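Local coordinates for protein beta-galacturonidase (Eisenbergiella tayi, PDB 6NCW) that probably hydrolyses terminal beta-linked galacturonic acid residues, as a family 2 glycoside hydrolase of a human gut bacterium, at residues V39-R53 with D131-V143. Numbering follows the deposited sequence.
Sequences VPGCWENYPDTVSYR and DYQSYGGISRGVV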
loop_
_atom_site.group_PDB
_atom_site.type_symbol
_atom_site.label_atom_id
_atom_site.label_comp_id
_atom_site.label_asym_id
_atom_site.label_seq_id
_atom_site.Cartn_x
_atom_site.Cartn_y
_atom_site.Cartn_z
ATOM N N VAL A 39 20.269 -24.734 -4.659
ATOM C CA VAL A 39 21.628 -24.273 -4.412
ATOM C C VAL A 39 22.096 -23.636 -5.711
ATOM O O VAL A 39 22.047 -24.273 -6.765
ATOM C CB VAL A 39 22.575 -25.412 -3.991
ATOM C CG1 VAL A 39 24.015 -24.914 -3.901
ATOM C CG2 VAL A 39 22.144 -26.013 -2.639
ATOM N N PRO A 40 22.527 -22.355 -5.716
ATOM C CA PRO A 40 22.565 -21.418 -4.581
ATOM C C PRO A 40 21.182 -21.081 -4.026
ATOM O O PRO A 40 20.187 -21.213 -4.747
ATOM C CB PRO A 40 23.209 -20.156 -5.175
ATOM C CG PRO A 40 22.883 -20.232 -6.627
ATOM C CD PRO A 40 22.935 -21.703 -6.973
ATOM N N GLY A 41 21.139 -20.670 -2.765
ATOM C CA GLY A 41 19.879 -20.302 -2.117
ATOM C C GLY A 41 20.128 -19.927 -0.668
ATOM O O GLY A 41 21.176 -20.239 -0.089
ATOM N N CYS A 42 19.146 -19.247 -0.088
ATOM C CA CYS A 42 19.149 -18.944 1.339
ATOM C C CYS A 42 17.911 -19.563 1.952
ATOM O O CYS A 42 16.817 -19.422 1.397
ATOM C CB CYS A 42 19.156 -17.433 1.598
ATOM S SG CYS A 42 20.653 -16.656 1.009
ATOM N N TRP A 43 18.069 -20.230 3.098
ATOM C CA TRP A 43 16.895 -20.928 3.602
ATOM C C TRP A 43 15.857 -19.983 4.186
ATOM O O TRP A 43 14.723 -20.410 4.412
ATOM C CB TRP A 43 17.282 -21.992 4.628
ATOM C CG TRP A 43 17.832 -21.496 5.917
ATOM C CD1 TRP A 43 17.235 -20.626 6.806
ATOM C CD2 TRP A 43 19.086 -21.859 6.487
ATOM N NE1 TRP A 43 18.055 -20.434 7.893
ATOM C CE2 TRP A 43 19.197 -21.177 7.725
ATOM C CE3 TRP A 43 20.144 -22.687 6.065
ATOM C CZ2 TRP A 43 20.327 -21.300 8.554
ATOM C CZ3 TRP A 43 21.264 -22.811 6.888
ATOM C CH2 TRP A 43 21.344 -22.115 8.121
ATOM N N GLU A 44 16.193 -18.709 4.406
ATOM C CA GLU A 44 15.169 -17.754 4.824
ATOM C C GLU A 44 14.129 -17.530 3.736
ATOM O O GLU A 44 13.049 -17.010 4.019
ATOM C CB GLU A 44 15.799 -16.418 5.231
ATOM C CG GLU A 44 16.484 -16.465 6.591
ATOM C CD GLU A 44 17.950 -16.881 6.504
ATOM O OE1 GLU A 44 18.379 -17.435 5.454
ATOM O OE2 GLU A 44 18.685 -16.638 7.488
ATOM N N ASN A 45 14.421 -17.933 2.514
ATOM C CA ASN A 45 13.471 -17.894 1.420
ATOM C C ASN A 45 12.687 -19.190 1.265
ATOM O O ASN A 45 11.780 -19.236 0.425
ATOM C CB ASN A 45 14.230 -17.570 0.129
ATOM C CG ASN A 45 15.033 -16.291 0.263
ATOM O OD1 ASN A 45 16.215 -16.250 -0.065
ATOM N ND2 ASN A 45 14.388 -15.239 0.809
ATOM N N TYR A 46 13.019 -20.253 2.049
ATOM C CA TYR A 46 12.138 -21.416 1.911
ATOM C C TYR A 46 10.992 -21.293 2.907
ATOM O O TYR A 46 11.211 -20.868 4.045
ATOM C CB TYR A 46 12.873 -22.742 2.165
ATOM C CG TYR A 46 14.274 -22.862 1.617
ATOM C CD1 TYR A 46 15.171 -23.747 2.206
ATOM C CD2 TYR A 46 14.707 -22.127 0.501
ATOM C CE1 TYR A 46 16.457 -23.884 1.733
ATOM C CE2 TYR A 46 16.017 -22.264 0.007
ATOM C CZ TYR A 46 16.877 -23.153 0.636
ATOM O OH TYR A 46 18.173 -23.326 0.198
ATOM N N PRO A 47 9.769 -21.643 2.500
ATOM C CA PRO A 47 8.610 -21.421 3.381
ATOM C C PRO A 47 8.775 -21.868 4.838
ATOM O O PRO A 47 8.375 -21.120 5.734
ATOM C CB PRO A 47 7.512 -22.201 2.652
ATOM C CG PRO A 47 7.836 -21.954 1.219
ATOM C CD PRO A 47 9.348 -22.052 1.147
ATOM N N ASP A 48 9.365 -23.032 5.114
ATOM C CA ASP A 48 9.387 -23.554 6.480
ATOM C C ASP A 48 10.543 -23.019 7.319
ATOM O O ASP A 48 10.607 -23.309 8.518
ATOM C CB ASP A 48 9.425 -25.089 6.455
ATOM C CG ASP A 48 8.253 -25.673 5.685
ATOM O OD1 ASP A 48 7.106 -25.481 6.130
ATOM O OD2 ASP A 48 8.470 -26.275 4.615
ATOM N N THR A 49 11.443 -22.235 6.732
ATOM C CA THR A 49 12.593 -21.730 7.464
ATOM C C THR A 49 12.758 -20.214 7.280
ATOM O O THR A 49 13.841 -19.678 7.506
ATOM C CB THR A 49 13.848 -22.505 7.046
ATOM O OG1 THR A 49 13.871 -22.675 5.627
ATOM C CG2 THR A 49 13.853 -23.911 7.665
ATOM N N VAL A 50 11.687 -19.500 6.925
ATOM C CA VAL A 50 11.759 -18.036 6.807
ATOM C C VAL A 50 12.350 -17.364 8.052
ATOM O O VAL A 50 13.024 -16.334 7.941
ATOM C CB VAL A 50 10.371 -17.466 6.466
ATOM C CG1 VAL A 50 9.920 -17.977 5.103
ATOM C CG2 VAL A 50 9.335 -17.825 7.565
ATOM N N SER A 51 12.166 -17.947 9.240
ATOM C CA SER A 51 12.707 -17.382 10.481
ATOM C C SER A 51 13.780 -18.248 11.153
ATOM O O SER A 51 14.088 -18.021 12.324
ATOM C CB SER A 51 11.589 -17.134 11.492
ATOM O OG SER A 51 10.677 -16.154 11.030
ATOM N N TYR A 52 14.374 -19.215 10.455
ATOM C CA TYR A 52 15.257 -20.174 11.124
ATOM C C TYR A 52 16.682 -19.626 11.280
ATOM O O TYR A 52 17.346 -19.285 10.290
ATOM C CB TYR A 52 15.288 -21.497 10.360
ATOM C CG TYR A 52 16.172 -22.516 11.024
ATOM C CD1 TYR A 52 15.779 -23.121 12.213
ATOM C CD2 TYR A 52 17.400 -22.862 10.486
ATOM C CE1 TYR A 52 16.571 -24.043 12.846
ATOM C CE2 TYR A 52 18.215 -23.794 11.129
ATOM C CZ TYR A 52 17.787 -24.373 12.311
ATOM O OH TYR A 52 18.566 -25.300 12.968
ATOM N N ARG A 53 17.168 -19.586 12.522
ATOM C CA ARG A 53 18.575 -19.311 12.810
ATOM C C ARG A 53 19.160 -20.498 13.564
ATOM O O ARG A 53 18.618 -20.908 14.598
ATOM C CB ARG A 53 18.768 -18.022 13.623
ATOM C CG ARG A 53 20.255 -17.735 13.813
ATOM C CD ARG A 53 20.622 -16.281 13.936
ATOM N NE ARG A 53 19.778 -15.366 13.152
ATOM C CZ ARG A 53 20.127 -14.797 11.997
ATOM N NH1 ARG A 53 21.301 -15.054 11.433
ATOM N NH2 ARG A 53 19.292 -13.960 11.402
ATOM N N ASP A 131 22.782 -4.127 10.967
ATOM C CA ASP A 131 21.903 -3.403 10.044
ATOM C C ASP A 131 21.874 -4.028 8.645
ATOM O O ASP A 131 21.850 -3.325 7.625
ATOM C CB ASP A 131 22.342 -1.935 9.996
ATOM C CG ASP A 131 21.283 -1.008 9.358
ATOM O OD1 ASP A 131 21.642 0.008 8.746
ATOM O OD2 ASP A 131 20.084 -1.285 9.467
ATOM N N TYR A 132 21.887 -5.355 8.588
ATOM C CA TYR A 132 21.695 -6.167 7.397
ATOM C C TYR A 132 21.597 -7.610 7.885
ATOM O O TYR A 132 22.000 -7.925 9.010
ATOM C CB TYR A 132 22.845 -6.006 6.370
ATOM C CG TYR A 132 24.216 -6.443 6.894
ATOM C CD1 TYR A 132 24.962 -5.593 7.717
ATOM C CD2 TYR A 132 24.760 -7.697 6.565
ATOM C CE1 TYR A 132 26.208 -5.969 8.198
ATOM C CE2 TYR A 132 26.007 -8.082 7.043
ATOM C CZ TYR A 132 26.716 -7.211 7.869
ATOM O OH TYR A 132 27.936 -7.559 8.366
ATOM N N GLN A 133 21.086 -8.481 7.031
ATOM C CA GLN A 133 20.742 -9.837 7.447
ATOM C C GLN A 133 21.919 -10.783 7.222
ATOM O O GLN A 133 22.606 -10.698 6.199
ATOM C CB GLN A 133 19.509 -10.334 6.682
ATOM C CG GLN A 133 19.087 -11.793 6.995
ATOM C CD GLN A 133 18.642 -11.987 8.444
ATOM O OE1 GLN A 133 19.459 -12.041 9.364
ATOM N NE2 GLN A 133 17.343 -12.079 8.645
ATOM N N SER A 134 22.164 -11.674 8.196
ATOM C CA SER A 134 23.103 -12.798 8.030
ATOM C C SER A 134 22.277 -14.027 7.684
ATOM O O SER A 134 21.682 -14.643 8.571
ATOM C CB SER A 134 23.919 -13.053 9.298
ATOM O OG SER A 134 24.881 -12.033 9.485
ATOM N N TYR A 135 22.244 -14.392 6.398
ATOM C CA TYR A 135 21.395 -15.480 5.941
ATOM C C TYR A 135 22.040 -16.828 6.278
ATOM O O TYR A 135 23.153 -16.903 6.780
ATOM C CB TYR A 135 21.116 -15.352 4.438
ATOM C CG TYR A 135 20.234 -14.150 4.065
ATOM C CD1 TYR A 135 20.788 -12.917 3.697
ATOM C CD2 TYR A 135 18.844 -14.247 4.115
ATOM C CE1 TYR A 135 19.952 -11.811 3.373
ATOM C CE2 TYR A 135 18.022 -13.179 3.786
ATOM C CZ TYR A 135 18.576 -11.962 3.427
ATOM O OH TYR A 135 17.719 -10.919 3.127
ATOM N N GLY A 136 21.307 -17.900 6.037
ATOM C CA GLY A 136 21.844 -19.250 6.159
ATOM C C GLY A 136 21.714 -19.962 4.829
ATOM O O GLY A 136 20.689 -19.844 4.155
ATOM N N GLY A 137 22.761 -20.693 4.453
ATOM C CA GLY A 137 22.652 -21.547 3.291
ATOM C C GLY A 137 23.856 -21.519 2.382
ATOM O O GLY A 137 24.849 -20.834 2.652
ATOM N N ILE A 138 23.781 -22.290 1.302
ATOM C CA ILE A 138 24.820 -22.301 0.278
ATOM C C ILE A 138 24.408 -21.217 -0.710
ATOM O O ILE A 138 23.708 -21.475 -1.695
ATOM C CB ILE A 138 24.964 -23.670 -0.387
ATOM C CG1 ILE A 138 25.070 -24.780 0.677
ATOM C CG2 ILE A 138 26.159 -23.674 -1.316
ATOM C CD1 ILE A 138 25.371 -26.171 0.092
ATOM N N SER A 139 24.866 -19.992 -0.449
ATOM C CA SER A 139 24.354 -18.798 -1.107
ATOM C C SER A 139 25.060 -18.449 -2.418
ATOM O O SER A 139 24.570 -17.568 -3.145
ATOM C CB SER A 139 24.434 -17.610 -0.135
ATOM O OG SER A 139 25.649 -17.631 0.602
ATOM N N ARG A 140 26.203 -19.074 -2.722
ATOM C CA ARG A 140 26.860 -18.965 -4.027
ATOM C C ARG A 140 27.255 -20.375 -4.478
ATOM O O ARG A 140 27.028 -21.355 -3.769
ATOM C CB ARG A 140 28.067 -18.009 -3.977
ATOM C CG ARG A 140 27.717 -16.588 -3.546
ATOM C CD ARG A 140 28.940 -15.701 -3.460
ATOM N NE ARG A 140 28.615 -14.436 -2.800
ATOM C CZ ARG A 140 29.512 -13.603 -2.281
ATOM N NH1 ARG A 140 30.809 -13.892 -2.349
ATOM N NH2 ARG A 140 29.111 -12.484 -1.679
ATOM N N GLY A 141 27.820 -20.488 -5.674
ATOM C CA GLY A 141 27.909 -21.774 -6.348
ATOM C C GLY A 141 28.913 -22.738 -5.737
ATOM O O GLY A 141 29.669 -22.413 -4.818
ATOM N N VAL A 142 28.901 -23.967 -6.275
ATOM C CA VAL A 142 29.763 -25.064 -5.834
ATOM C C VAL A 142 30.300 -25.780 -7.068
ATOM O O VAL A 142 29.541 -26.078 -8.001
ATOM C CB VAL A 142 29.023 -26.064 -4.923
ATOM C CG1 VAL A 142 29.933 -27.219 -4.543
ATOM C CG2 VAL A 142 28.490 -25.381 -3.671
ATOM N N VAL A 143 31.604 -26.055 -7.077
ATOM C CA VAL A 143 32.284 -26.598 -8.251
ATOM C C VAL A 143 33.106 -27.812 -7.838
ATOM O O VAL A 143 33.888 -27.739 -6.883
ATOM C CB VAL A 143 33.197 -25.559 -8.928
ATOM C CG1 VAL A 143 33.915 -26.198 -10.122
ATOM C CG2 VAL A 143 32.389 -24.375 -9.404
#
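Trp43 meets Gly136 because its chi1 of 68° tucks CG between the backbone N and the carbonyl carbon, folding the indole back over Gly136; Glu44, with CG anti to its carbonyl carbon and the chain bent at chi2, brings its carboxylate to the same glycine. Gly136 CA lies 3.4 Å from the centroid of the Trp43 six-membered ring, a CH-pi contact over the face, and Tyr52 CD2 covers the opposite face. Having no side chain, Gly136 lets its CA lie flat on the indole. The indole's rotation is fixed by NE1, which gives a 2.8 Å hydrogen bond to Tyr52 O.

The backbone of Gly136 is gripped at both ends. Its N donates almost straight to the syn lone pair of Glu44 OE1 at 3.0 Å, while its O accepts from Trp43 N at 2.9 Å. The Glu44 carboxylate stands nearly perpendicular to the Tyr135 ring, with OE1 at the ring edge. Cys42 SG makes an oblique sulfur-aromatic contact with that ring, 4.7 Å from its centroid. Gln133 CG lies over one face of the ring, and Tyr135 OH reaches Asp280. Further along, Gly41 N bonds Ile138 O at 2.9 Å, and the branched Val39 and Ile138 pack CG1 against CG2, next to Trp21 and Tyr58 of the neighbouring strands.

At the far end, the long Arg53 chain carries its guanidinium edge to two acceptors: NH1 to Ser134 O at 2.9 Å and NH2 to Gln133 OE1 at 2.8 Å. NH1 also bonds Asn118 O.

Asp131, which binds galacturonate, lies two residues before Gln133. Two backbone-to-backbone bonds, a carboxylate taking Gly136 N and a guanidinium giving to Ser134 O and Gln133 OE1 thus join the loops, consistent with fixing the chain's course to Asp131.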